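Local structure of dehydroascorbate reductase (Chlamydomonas reinhardtii, 5XFT) at residues 25-30 with 61-66; 50-53 with 59-62; 106-111 with 209-214; 143-146 with 150-153; 160-165 with 185-190. The protein probably reduces L-dehydroascorbate to L-ascorbate, drawing the electrons from two glutathione molecules that are released as glutathione disulfide. All coordinates share one frame; numbering follows the deposited sequence.

Contact 1: 25-30 with 61-66; sequences HRVLLA and PVIKEG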
# COMPACT_ATOMS: atom_id res chain seq x y z
N HIS A 25 -1.56 -4.54 -0.68
CA HIS A 25 -0.29 -4.13 -1.27
C HIS A 25 0.77 -3.94 -0.19
O HIS A 25 1.94 -4.30 -0.39
CB HIS A 25 -0.48 -2.85 -2.09
CG HIS A 25 0.63 -2.59 -3.06
ND1 HIS A 25 0.70 -1.43 -3.81
CD2 HIS A 25 1.71 -3.33 -3.41
CE1 HIS A 25 1.78 -1.47 -4.58
NE2 HIS A 25 2.41 -2.61 -4.35
N ARG A 26 0.39 -3.39 0.96
CA ARG A 26 1.36 -3.17 2.03
C ARG A 26 1.88 -4.49 2.58
O ARG A 26 3.09 -4.66 2.76
CB ARG A 26 0.74 -2.32 3.14
CG ARG A 26 1.45 -2.49 4.49
CD ARG A 26 0.63 -1.96 5.68
NE ARG A 26 1.49 -1.46 6.73
CZ ARG A 26 1.03 -1.10 7.93
NH1 ARG A 26 -0.27 -1.20 8.18
NH2 ARG A 26 1.84 -0.64 8.87
N VAL A 27 0.98 -5.44 2.84
CA VAL A 27 1.44 -6.74 3.32
C VAL A 27 2.35 -7.41 2.29
O VAL A 27 3.43 -7.93 2.64
CB VAL A 27 0.23 -7.63 3.67
CG1 VAL A 27 0.68 -9.05 3.93
CG2 VAL A 27 -0.48 -7.06 4.88
N LEU A 28 1.96 -7.39 1.02
CA LEU A 28 2.76 -8.00 -0.04
C LEU A 28 4.14 -7.38 -0.13
O LEU A 28 5.15 -8.09 -0.25
CB LEU A 28 2.04 -7.87 -1.38
CG LEU A 28 0.68 -8.53 -1.54
CD1 LEU A 28 0.10 -8.17 -2.88
CD2 LEU A 28 0.84 -10.01 -1.41
N LEU A 29 4.21 -6.05 -0.11
CA LEU A 29 5.51 -5.38 -0.12
C LEU A 29 6.33 -5.76 1.11
O LEU A 29 7.55 -5.92 1.02
CB LEU A 29 5.34 -3.87 -0.21
CG LEU A 29 4.87 -3.29 -1.54
CD1 LEU A 29 4.61 -1.82 -1.45
CD2 LEU A 29 5.89 -3.56 -2.62
N ALA A 30 5.68 -5.92 2.26
CA ALA A 30 6.40 -6.36 3.45
C ALA A 30 7.03 -7.74 3.25
O ALA A 30 8.19 -7.96 3.61
CB ALA A 30 5.47 -6.37 4.66
N PRO A 61 -6.30 -7.53 3.63
CA PRO A 61 -5.57 -8.80 3.60
C PRO A 61 -5.88 -9.73 4.76
O PRO A 61 -6.21 -9.27 5.86
CB PRO A 61 -4.11 -8.37 3.70
CG PRO A 61 -4.15 -7.05 4.35
CD PRO A 61 -5.39 -6.39 3.84
N VAL A 62 -5.75 -11.02 4.51
CA VAL A 62 -5.71 -12.02 5.57
C VAL A 62 -4.52 -12.91 5.27
O VAL A 62 -4.21 -13.15 4.10
CB VAL A 62 -7.02 -12.82 5.66
CG1 VAL A 62 -6.97 -13.83 6.79
CG2 VAL A 62 -8.23 -11.90 5.85
N ILE A 63 -3.80 -13.36 6.30
CA ILE A 63 -2.76 -14.35 6.09
C ILE A 63 -3.11 -15.62 6.85
O ILE A 63 -3.96 -15.64 7.74
CB ILE A 63 -1.35 -13.86 6.49
CG1 ILE A 63 -1.20 -13.79 8.01
CG2 ILE A 63 -0.97 -12.56 5.80
CD1 ILE A 63 0.21 -14.11 8.45
N LYS A 64 -2.42 -16.69 6.47
CA LYS A 64 -2.64 -18.01 7.05
C LYS A 64 -1.32 -18.76 6.90
O LYS A 64 -0.98 -19.21 5.80
CB LYS A 64 -3.79 -18.73 6.36
CG LYS A 64 -4.18 -20.06 6.98
CD LYS A 64 -4.88 -19.86 8.30
CE LYS A 64 -5.85 -20.99 8.59
NZ LYS A 64 -5.16 -22.30 8.72
N GLU A 65 -0.57 -18.86 8.00
CA GLU A 65 0.79 -19.38 7.92
C GLU A 65 0.84 -20.90 7.81
O GLU A 65 1.93 -21.45 7.62
CB GLU A 65 1.58 -18.93 9.14
CG GLU A 65 1.49 -17.43 9.38
CD GLU A 65 2.52 -16.94 10.37
OE1 GLU A 65 3.65 -16.61 9.94
OE2 GLU A 65 2.21 -16.89 11.57
N GLY A 66 -0.29 -21.58 7.91
CA GLY A 66 -0.30 -23.02 7.81
C GLY A 66 -1.58 -23.62 8.36
O GLY A 66 -2.46 -22.91 8.87
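P61 meets helix 22-33 through its ring. CG lies 3.7 Å from V27 CG2 and ring atom CB sits slightly farther from the same methyl, so one branch of the valine rests against one corner of the proline. The two side chains cross obliquely, in van der Waals contact alone. The peptide bond before P61 is cis, and the ring also touches F23 and C24 in the first turns of the helix. V62 turns its side chain away from V27 and pairs its backbone with Y8 of strand 5-12. A cis-proline leading into a strand beside the first helix is a hallmark of the thioredoxin fold, which forms the N-terminal domain of glutathione S-transferases. I63 comes back toward the helix. Its CG2 reaches V27 CG1 at 4.3 Å, a looser touch than the one at P61. With V27 CG1 anti to the backbone N (chi1 170°), CG2 projects beside that N, and the two methyls are thereby shared out between I63 and P61. Past I63 the chain leaves the helix. K64 curls round to donate from NZ to G66 O at 2.8 Å, approaching 30° out of the carbonyl plane. The same ammonium is also hydrogen-bonded to A69 O and makes a cation-pi contact with Y71.

Contact 2: 50-53 with 59-62; sequences AWLL and KVPV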
# COMPACT_ATOMS: atom_id res chain seq x y z
N ALA A 50 -17.88 -17.26 2.62
CA ALA A 50 -18.58 -16.99 3.87
C ALA A 50 -17.63 -16.98 5.06
O ALA A 50 -17.85 -16.24 6.02
CB ALA A 50 -19.69 -18.02 4.09
N TRP A 51 -16.56 -17.79 5.03
CA TRP A 51 -15.66 -17.84 6.18
C TRP A 51 -14.91 -16.53 6.36
O TRP A 51 -14.46 -16.22 7.47
CB TRP A 51 -14.67 -19.01 6.04
CG TRP A 51 -13.74 -18.91 4.88
CD1 TRP A 51 -13.88 -19.51 3.66
CD2 TRP A 51 -12.52 -18.15 4.81
NE1 TRP A 51 -12.82 -19.18 2.84
CE2 TRP A 51 -11.97 -18.35 3.53
CE3 TRP A 51 -11.84 -17.33 5.72
CZ2 TRP A 51 -10.78 -17.75 3.12
CZ3 TRP A 51 -10.64 -16.73 5.31
CH2 TRP A 51 -10.13 -16.95 4.02
N LEU A 52 -14.76 -15.75 5.29
CA LEU A 52 -14.01 -14.50 5.39
C LEU A 52 -14.77 -13.45 6.19
O LEU A 52 -14.15 -12.56 6.79
CB LEU A 52 -13.67 -14.00 3.99
CG LEU A 52 -12.77 -12.78 3.90
CD1 LEU A 52 -11.34 -13.17 4.23
CD2 LEU A 52 -12.86 -12.20 2.52
N LEU A 53 -16.10 -13.55 6.22
CA LEU A 53 -16.91 -12.71 7.11
C LEU A 53 -16.54 -12.94 8.57
O LEU A 53 -16.35 -11.98 9.33
CB LEU A 53 -18.39 -12.98 6.87
CG LEU A 53 -19.37 -12.17 7.71
CD1 LEU A 53 -19.41 -10.71 7.23
CD2 LEU A 53 -20.76 -12.80 7.70
N LYS A 59 -12.98 -8.68 4.99
CA LYS A 59 -11.91 -7.82 4.52
C LYS A 59 -10.66 -8.62 4.21
O LYS A 59 -10.46 -9.76 4.67
CB LYS A 59 -11.58 -6.75 5.57
CG LYS A 59 -12.76 -5.84 5.89
CD LYS A 59 -13.34 -5.24 4.62
CE LYS A 59 -14.30 -4.13 4.96
NZ LYS A 59 -15.40 -4.61 5.83
N VAL A 60 -9.82 -8.00 3.40
CA VAL A 60 -8.50 -8.49 3.07
C VAL A 60 -7.60 -7.30 3.38
O VAL A 60 -8.07 -6.17 3.39
CB VAL A 60 -8.42 -8.95 1.61
CG1 VAL A 60 -9.31 -10.18 1.37
CG2 VAL A 60 -8.84 -7.83 0.68
N PRO A 61 -6.30 -7.53 3.63
CA PRO A 61 -5.57 -8.80 3.60
C PRO A 61 -5.88 -9.73 4.76
O PRO A 61 -6.21 -9.27 5.86
CB PRO A 61 -4.11 -8.37 3.70
CG PRO A 61 -4.15 -7.05 4.35
CD PRO A 61 -5.39 -6.39 3.84
N VAL A 62 -5.75 -11.02 4.51
CA VAL A 62 -5.71 -12.02 5.57
C VAL A 62 -4.52 -12.91 5.27
O VAL A 62 -4.21 -13.15 4.10
CB VAL A 62 -7.02 -12.82 5.66
CG1 VAL A 62 -6.97 -13.83 6.79
CG2 VAL A 62 -8.23 -11.90 5.85
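L52 carries its CG anti to the backbone N (chi1 -174°), and a second torsion of 74° spreads its two methyls toward segment 59-62. V62 answers with CG2, the branch that stands anti to its own carbonyl carbon. The two side chains run alongside each other but point opposite ways, touching where L52 CD1 comes within 3.7 Å of V62 CG2. The same CD1 rests 3.5 Å from K59 O, so this methyl lies against a backbone carbonyl as well as a neighbouring methyl. That carbonyl is hydrogen-bonded to S56 OG, and its polar side is therefore satisfied despite the apolar neighbour. L52 CD2 takes the other partner, V60 CG1, at a looser 4.2 Å. An alanine here would lack both methyl branches, which would probably open a gap between helix 50-56 and the following chain and leave V60 and V62 without their shared apolar partner. The valines are separated by P61 and its cis peptide bond; in glutathione S-transferases the backbone just before this proline commonly binds glutathione, and V60 may do the same here. S56 OG is also hydrogen-bonded to L52 O, while the L52 and G58 backbones pair, so the end of helix 50-56 is tied to the chain that follows. L52 and V60 both pack on I43 of strand 38-43, V62 pairs with Y8 of strand 5-12, and V60 reaches across to C24 on helix 22-33.

Contact 3: 106-111 with 209-214; sequences NFRAIL and AGWERH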
# COMPACT_ATOMS: atom_id res chain seq x y z
N ASN A 106 -7.19 12.21 2.92
CA ASN A 106 -7.39 13.46 2.18
C ASN A 106 -7.58 13.18 0.70
O ASN A 106 -8.46 13.77 0.06
CB ASN A 106 -6.19 14.39 2.38
CG ASN A 106 -6.05 14.88 3.81
OD1 ASN A 106 -7.04 15.02 4.53
ND2 ASN A 106 -4.82 15.15 4.23
N PHE A 107 -6.75 12.30 0.14
CA PHE A 107 -6.86 11.94 -1.26
C PHE A 107 -8.21 11.30 -1.57
O PHE A 107 -8.81 11.57 -2.63
CB PHE A 107 -5.69 11.02 -1.62
CG PHE A 107 -6.01 9.99 -2.64
CD1 PHE A 107 -6.30 10.37 -3.94
CD2 PHE A 107 -5.97 8.65 -2.31
CE1 PHE A 107 -6.59 9.42 -4.89
CE2 PHE A 107 -6.24 7.70 -3.25
CZ PHE A 107 -6.55 8.08 -4.54
N ARG A 108 -8.71 10.49 -0.66
CA ARG A 108 -10.04 9.91 -0.84
C ARG A 108 -11.12 10.98 -0.73
O ARG A 108 -12.04 11.01 -1.55
CB ARG A 108 -10.27 8.80 0.18
CG ARG A 108 -11.68 8.25 0.15
CD ARG A 108 -11.89 7.21 1.22
NE ARG A 108 -11.68 7.78 2.54
CZ ARG A 108 -11.64 7.06 3.66
NH1 ARG A 108 -11.77 5.74 3.61
NH2 ARG A 108 -11.44 7.67 4.82
N ALA A 109 -11.03 11.86 0.28
CA ALA A 109 -12.02 12.91 0.41
C ALA A 109 -12.04 13.81 -0.81
O ALA A 109 -13.07 14.42 -1.13
CB ALA A 109 -11.76 13.73 1.68
N ILE A 110 -10.91 13.91 -1.50
CA ILE A 110 -10.86 14.64 -2.76
C ILE A 110 -11.61 13.87 -3.84
O ILE A 110 -12.41 14.44 -4.59
CB ILE A 110 -9.40 14.91 -3.17
CG1 ILE A 110 -8.76 15.92 -2.21
CG2 ILE A 110 -9.32 15.37 -4.63
CD1 ILE A 110 -7.28 16.03 -2.37
N LEU A 111 -11.37 12.56 -3.93
CA LEU A 111 -11.99 11.80 -5.02
C LEU A 111 -13.50 11.69 -4.85
O LEU A 111 -14.25 11.85 -5.82
CB LEU A 111 -11.37 10.41 -5.14
CG LEU A 111 -10.08 10.29 -5.96
CD1 LEU A 111 -9.75 8.83 -6.22
CD2 LEU A 111 -10.18 11.07 -7.27
N ALA A 209 -10.03 1.22 -12.14
CA ALA A 209 -11.22 0.40 -12.02
C ALA A 209 -11.66 0.26 -10.57
O ALA A 209 -12.86 0.27 -10.27
CB ALA A 209 -10.97 -0.98 -12.64
N GLY A 210 -10.70 0.11 -9.66
CA GLY A 210 -11.05 0.06 -8.25
C GLY A 210 -11.81 1.29 -7.80
O GLY A 210 -12.81 1.18 -7.10
N TRP A 211 -11.36 2.47 -8.23
CA TRP A 211 -11.98 3.70 -7.76
C TRP A 211 -13.25 4.05 -8.53
O TRP A 211 -14.17 4.66 -7.96
CB TRP A 211 -10.97 4.84 -7.82
CG TRP A 211 -10.02 4.78 -6.69
CD1 TRP A 211 -8.73 4.31 -6.70
CD2 TRP A 211 -10.28 5.17 -5.34
NE1 TRP A 211 -8.17 4.41 -5.45
CE2 TRP A 211 -9.11 4.93 -4.59
CE3 TRP A 211 -11.40 5.71 -4.69
CZ2 TRP A 211 -9.03 5.21 -3.23
CZ3 TRP A 211 -11.32 5.99 -3.34
CH2 TRP A 211 -10.14 5.74 -2.62
N GLU A 212 -13.34 3.67 -9.81
CA GLU A 212 -14.57 3.83 -10.58
C GLU A 212 -15.74 3.15 -9.89
O GLU A 212 -16.88 3.61 -10.00
CB GLU A 212 -14.40 3.27 -11.99
CG GLU A 212 -13.97 4.30 -13.02
CD GLU A 212 -13.47 3.68 -14.30
OE1 GLU A 212 -13.24 4.43 -15.27
OE2 GLU A 212 -13.28 2.44 -14.34
N ARG A 213 -15.48 2.06 -9.17
CA ARG A 213 -16.48 1.40 -8.33
C ARG A 213 -17.13 2.35 -7.33
O ARG A 213 -18.15 1.98 -6.74
CB ARG A 213 -15.83 0.21 -7.60
CG ARG A 213 -16.77 -0.89 -7.09
CD ARG A 213 -15.96 -2.00 -6.39
NE ARG A 213 -16.83 -2.88 -5.61
CZ ARG A 213 -16.60 -3.22 -4.34
NH1 ARG A 213 -15.52 -2.76 -3.71
NH2 ARG A 213 -17.43 -4.02 -3.69
N HIS A 214 -16.58 3.56 -7.14
CA HIS A 214 -17.17 4.54 -6.24
C HIS A 214 -17.27 5.95 -6.82
O HIS A 214 -17.80 6.84 -6.14
CB HIS A 214 -16.38 4.60 -4.92
CG HIS A 214 -16.20 3.26 -4.29
ND1 HIS A 214 -17.26 2.51 -3.82
CD2 HIS A 214 -15.09 2.51 -4.08
CE1 HIS A 214 -16.80 1.36 -3.34
NE2 HIS A 214 -15.49 1.34 -3.48
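W211 reaches from helix 204-212 to helix 103-112, with CB directed at its partner and CG anti to the carbonyl carbon (chi1 -78°). From CG onward the indole lies against L111. CD2 and CE3 are nearest, and L111 CD1 sits 3.8 Å from CD2. The methyl stands 4.1 Å from the centroid of the six-membered ring and 24° off its normal, a CH-pi contact over the face. Within the helical C-terminal half of the glutathione S-transferase fold, this packing joins the last helix, 204-212, to helix 103-112. At the pyrrole side NE1 is hydrogen-bonded to H164 ND1 on helix 153-173, which satisfies the buried N-H and gives the indole a hold on a third helix. F107 CZ lies near NE1 and CE2, on the same face as L111. Farther out, CZ2 meets F107 CE2 at 3.7 Å. The edge of the F107 ring is turned to the face of the W211 six-membered ring in an offset edge-to-face pair, with centroids 5.3 Å apart and planes at 71°. The outermost carbon, CH2, comes to R108 CG at 4.0 Å, near the plane of the ring. Here the methylene part of the arginine does the touching, and its guanidinium is carried away from the indole.

Contact 4: 143-146 with 150-153; sequences GPLF and HLNG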
# COMPACT_ATOMS: atom_id res chain seq x y z
N GLY A 143 19.53 7.35 1.24
CA GLY A 143 18.88 6.71 0.12
C GLY A 143 17.56 7.37 -0.24
O GLY A 143 17.04 8.21 0.50
N PRO A 144 16.99 6.99 -1.39
CA PRO A 144 15.76 7.66 -1.86
C PRO A 144 14.47 7.15 -1.22
O PRO A 144 13.42 7.80 -1.38
CB PRO A 144 15.78 7.37 -3.37
CG PRO A 144 16.51 6.07 -3.49
CD PRO A 144 17.50 6.00 -2.35
N LEU A 145 14.50 6.02 -0.52
CA LEU A 145 13.33 5.50 0.18
C LEU A 145 13.38 5.87 1.66
O LEU A 145 14.43 6.24 2.20
CB LEU A 145 13.23 3.99 0.03
CG LEU A 145 13.48 3.41 -1.36
CD1 LEU A 145 13.44 1.91 -1.27
CD2 LEU A 145 12.44 3.92 -2.33
N PHE A 146 12.23 5.75 2.32
CA PHE A 146 12.19 5.95 3.76
C PHE A 146 13.12 4.99 4.49
O PHE A 146 13.52 5.28 5.62
CB PHE A 146 10.77 5.79 4.28
CG PHE A 146 9.84 6.89 3.87
CD1 PHE A 146 8.99 6.73 2.79
CD2 PHE A 146 9.82 8.10 4.56
CE1 PHE A 146 8.14 7.74 2.40
CE2 PHE A 146 8.97 9.12 4.18
CZ PHE A 146 8.12 8.94 3.09
N HIS A 150 16.55 0.39 0.72
CA HIS A 150 15.63 -0.74 0.63
C HIS A 150 14.31 -0.37 1.29
O HIS A 150 14.18 0.64 1.99
CB HIS A 150 16.23 -1.98 1.29
CG HIS A 150 17.70 -2.13 1.07
ND1 HIS A 150 18.23 -2.62 -0.10
CD2 HIS A 150 18.75 -1.85 1.88
CE1 HIS A 150 19.55 -2.63 -0.01
NE2 HIS A 150 19.89 -2.17 1.18
N LEU A 151 13.32 -1.23 1.06
CA LEU A 151 11.96 -0.97 1.52
C LEU A 151 11.89 -0.95 3.04
O LEU A 151 12.53 -1.74 3.74
CB LEU A 151 11.00 -2.01 0.97
CG LEU A 151 10.61 -1.85 -0.49
CD1 LEU A 151 9.51 -2.84 -0.84
CD2 LEU A 151 10.18 -0.43 -0.76
N ASN A 152 11.05 -0.06 3.55
CA ASN A 152 10.85 0.19 4.97
C ASN A 152 9.40 -0.12 5.31
O ASN A 152 8.54 -0.25 4.43
CB ASN A 152 11.20 1.65 5.28
CG ASN A 152 11.37 1.91 6.74
OD1 ASN A 152 11.84 1.06 7.48
ND2 ASN A 152 11.05 3.11 7.16
N GLY A 153 9.11 -0.24 6.61
CA GLY A 153 7.71 -0.36 7.02
C GLY A 153 6.89 0.83 6.59
O GLY A 153 5.72 0.70 6.21
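L145 lays its CD1 methyl over the backbone between H150 and L151. The closest atom is H150 C at 3.5 Å, and the carbonyl O of the same residue is hardly farther. With CG anti to the carbonyl carbon (chi1 -44°), the side chain extends toward this peptide, and CD1 goes on to touch L151 CD2 at 4.0 Å. H150 itself is met through its main chain, its CB directed away from segment 143-146. One step along, the side chain of N152 packs beside the F146 carbonyl, with N152 CB 3.9 Å from F146 C. An alanine in place of N152 would probably open a gap beside the F146 carbonyl, where the larger side chain now packs. N152 is the N-cap of helix 153-173. D155 OD2, in the first turn, accepts a weak hydrogen bond from N152 N, as in one half of a capping box, and D155 OD1 takes F146 N. Both sides of the turn are thus tied to one carboxylate. L145 packs on Y187 and A190 of helix 182-193, L151 on L191 of that helix, and F146 on M132 and L136 of helix 118-138.

Contact 5: 160-165 with 185-190; sequences PKLYHA and HKYLAA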
# COMPACT_ATOMS: atom_id res chain seq x y z
N PRO A 160 2.03 2.36 -1.47
CA PRO A 160 0.76 2.08 -2.16
C PRO A 160 -0.23 3.23 -2.12
O PRO A 160 -0.87 3.53 -3.14
CB PRO A 160 0.23 0.85 -1.41
CG PRO A 160 1.45 0.20 -0.85
CD PRO A 160 2.33 1.34 -0.45
N LYS A 161 -0.36 3.90 -0.97
CA LYS A 161 -1.26 5.05 -0.89
C LYS A 161 -0.84 6.16 -1.85
O LYS A 161 -1.69 6.76 -2.52
CB LYS A 161 -1.32 5.57 0.54
CG LYS A 161 -1.67 4.51 1.55
CD LYS A 161 -1.82 5.09 2.95
CE LYS A 161 -2.00 3.97 3.97
NZ LYS A 161 -2.23 4.50 5.35
N LEU A 162 0.46 6.43 -1.95
CA LEU A 162 0.93 7.44 -2.88
C LEU A 162 0.69 7.02 -4.33
O LEU A 162 0.33 7.85 -5.18
CB LEU A 162 2.42 7.72 -2.64
CG LEU A 162 3.09 8.77 -3.52
CD1 LEU A 162 2.56 10.15 -3.21
CD2 LEU A 162 4.60 8.71 -3.33
N TYR A 163 0.88 5.73 -4.62
CA TYR A 163 0.59 5.19 -5.95
C TYR A 163 -0.85 5.48 -6.34
O TYR A 163 -1.13 6.06 -7.40
CB TYR A 163 0.86 3.68 -5.93
CG TYR A 163 0.94 3.00 -7.28
CD1 TYR A 163 1.20 3.71 -8.44
CD2 TYR A 163 0.73 1.63 -7.38
CE1 TYR A 163 1.28 3.07 -9.66
CE2 TYR A 163 0.81 0.98 -8.58
CZ TYR A 163 1.07 1.70 -9.72
OH TYR A 163 1.14 1.04 -10.93
N HIS A 164 -1.79 5.09 -5.47
CA HIS A 164 -3.20 5.39 -5.70
C HIS A 164 -3.43 6.88 -5.86
O HIS A 164 -4.22 7.31 -6.71
CB HIS A 164 -4.05 4.84 -4.55
CG HIS A 164 -4.33 3.38 -4.65
ND1 HIS A 164 -5.60 2.88 -4.80
CD2 HIS A 164 -3.50 2.31 -4.63
CE1 HIS A 164 -5.55 1.56 -4.86
NE2 HIS A 164 -4.28 1.19 -4.76
N ALA A 165 -2.75 7.70 -5.06
CA ALA A 165 -2.99 9.14 -5.09
C ALA A 165 -2.61 9.73 -6.44
O ALA A 165 -3.43 10.39 -7.09
CB ALA A 165 -2.21 9.83 -3.96
N HIS A 185 9.21 12.61 -6.55
CA HIS A 185 9.32 12.08 -7.90
C HIS A 185 10.43 11.04 -7.98
O HIS A 185 10.24 9.95 -8.55
CB HIS A 185 9.56 13.21 -8.90
CG HIS A 185 8.38 14.11 -9.09
ND1 HIS A 185 7.35 13.81 -9.96
CD2 HIS A 185 8.05 15.29 -8.51
CE1 HIS A 185 6.44 14.77 -9.90
NE2 HIS A 185 6.85 15.68 -9.03
N LYS A 186 11.60 11.34 -7.39
CA LYS A 186 12.64 10.31 -7.38
C LYS A 186 12.27 9.15 -6.47
O LYS A 186 12.74 8.03 -6.70
CB LYS A 186 14.00 10.90 -6.99
CG LYS A 186 13.95 12.05 -6.02
CD LYS A 186 15.32 12.72 -5.86
CE LYS A 186 15.79 13.42 -7.13
NZ LYS A 186 17.20 13.91 -7.03
N TYR A 187 11.44 9.38 -5.45
CA TYR A 187 10.90 8.27 -4.67
C TYR A 187 10.10 7.33 -5.56
O TYR A 187 10.30 6.11 -5.55
CB TYR A 187 10.05 8.80 -3.53
CG TYR A 187 9.45 7.76 -2.60
CD1 TYR A 187 10.26 6.93 -1.83
CD2 TYR A 187 8.08 7.65 -2.45
CE1 TYR A 187 9.70 6.00 -0.97
CE2 TYR A 187 7.52 6.72 -1.59
CZ TYR A 187 8.33 5.89 -0.85
OH TYR A 187 7.75 4.97 0.00
N LEU A 188 9.19 7.89 -6.37
CA LEU A 188 8.40 7.05 -7.27
C LEU A 188 9.29 6.31 -8.27
O LEU A 188 9.13 5.11 -8.47
CB LEU A 188 7.35 7.90 -7.99
CG LEU A 188 6.12 8.19 -7.12
CD1 LEU A 188 5.49 9.52 -7.49
CD2 LEU A 188 5.10 7.06 -7.22
N ALA A 189 10.25 7.01 -8.88
CA ALA A 189 11.16 6.34 -9.81
C ALA A 189 11.92 5.21 -9.12
O ALA A 189 12.08 4.12 -9.68
CB ALA A 189 12.13 7.34 -10.43
N ALA A 190 12.39 5.46 -7.89
CA ALA A 190 13.12 4.44 -7.14
C ALA A 190 12.25 3.22 -6.87
O ALA A 190 12.69 2.08 -7.05
CB ALA A 190 13.64 5.04 -5.83
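The Y187 hydroxyl is hydrogen-bonded to D155 OD1, an oxygen shared with the loop before helix 153-173, and this grip fixes the phenol end of the ring whose CD2-CE2 edge meets L162. The contact pairs helix 153-173 with helix 182-193 in the all-helical C-terminal domain of the glutathione S-transferase fold. Helix 153-173 is kinked at P160, which has no N-H to give to the turn before; two residues on, L162 directs its CB at the opposing helix. Its CG lies anti to the backbone N (chi1 -180°), sending CD2 outward as the sole atom that makes the close touches. Y187 comes from the other helix with its own CG anti to the backbone N, and offers the rim of its ring: CD2 of L162 lies in the ring plane, not over a face, with CE2 of Y187 the second nearest atom at 3.9 Å. L188 stands next along the helix, and its CG approaches the same methyl at 4.1 Å. L188 also touches L177, in the connection between the two helices. The methyl thus rests against two neighbouring residues of one helix, an aromatic edge and an aliphatic branch, with L162 CD2 closest to Y187 CD2 at 3.7 Å.

Contacts 1 and 2 lie in the thioredoxin-like half and share P61 and V62, whose side chains face different ways: P61 toward helix 22-33, V62 toward helix 50-56. Contact 2 is only partly buried; contacts 1, 3, 4 and 5 are buried. The last three belong to the helical half. The loop of contact 4 packs on helix 182-193 of contact 5, L145 CD2 against Y187 CE1, and both meet at D155. Contact 5 is nested within the chain closed by contact 3 and joined to it by the W211-H164 hydrogen bond. Between the halves, P160 packs on H25 and L29. Contacts 1 and 2 are essentially aliphatic, contact 4 sets side chains on backbone, contact 5 meets a tyrosine edge, and contact 3 is built on an indole.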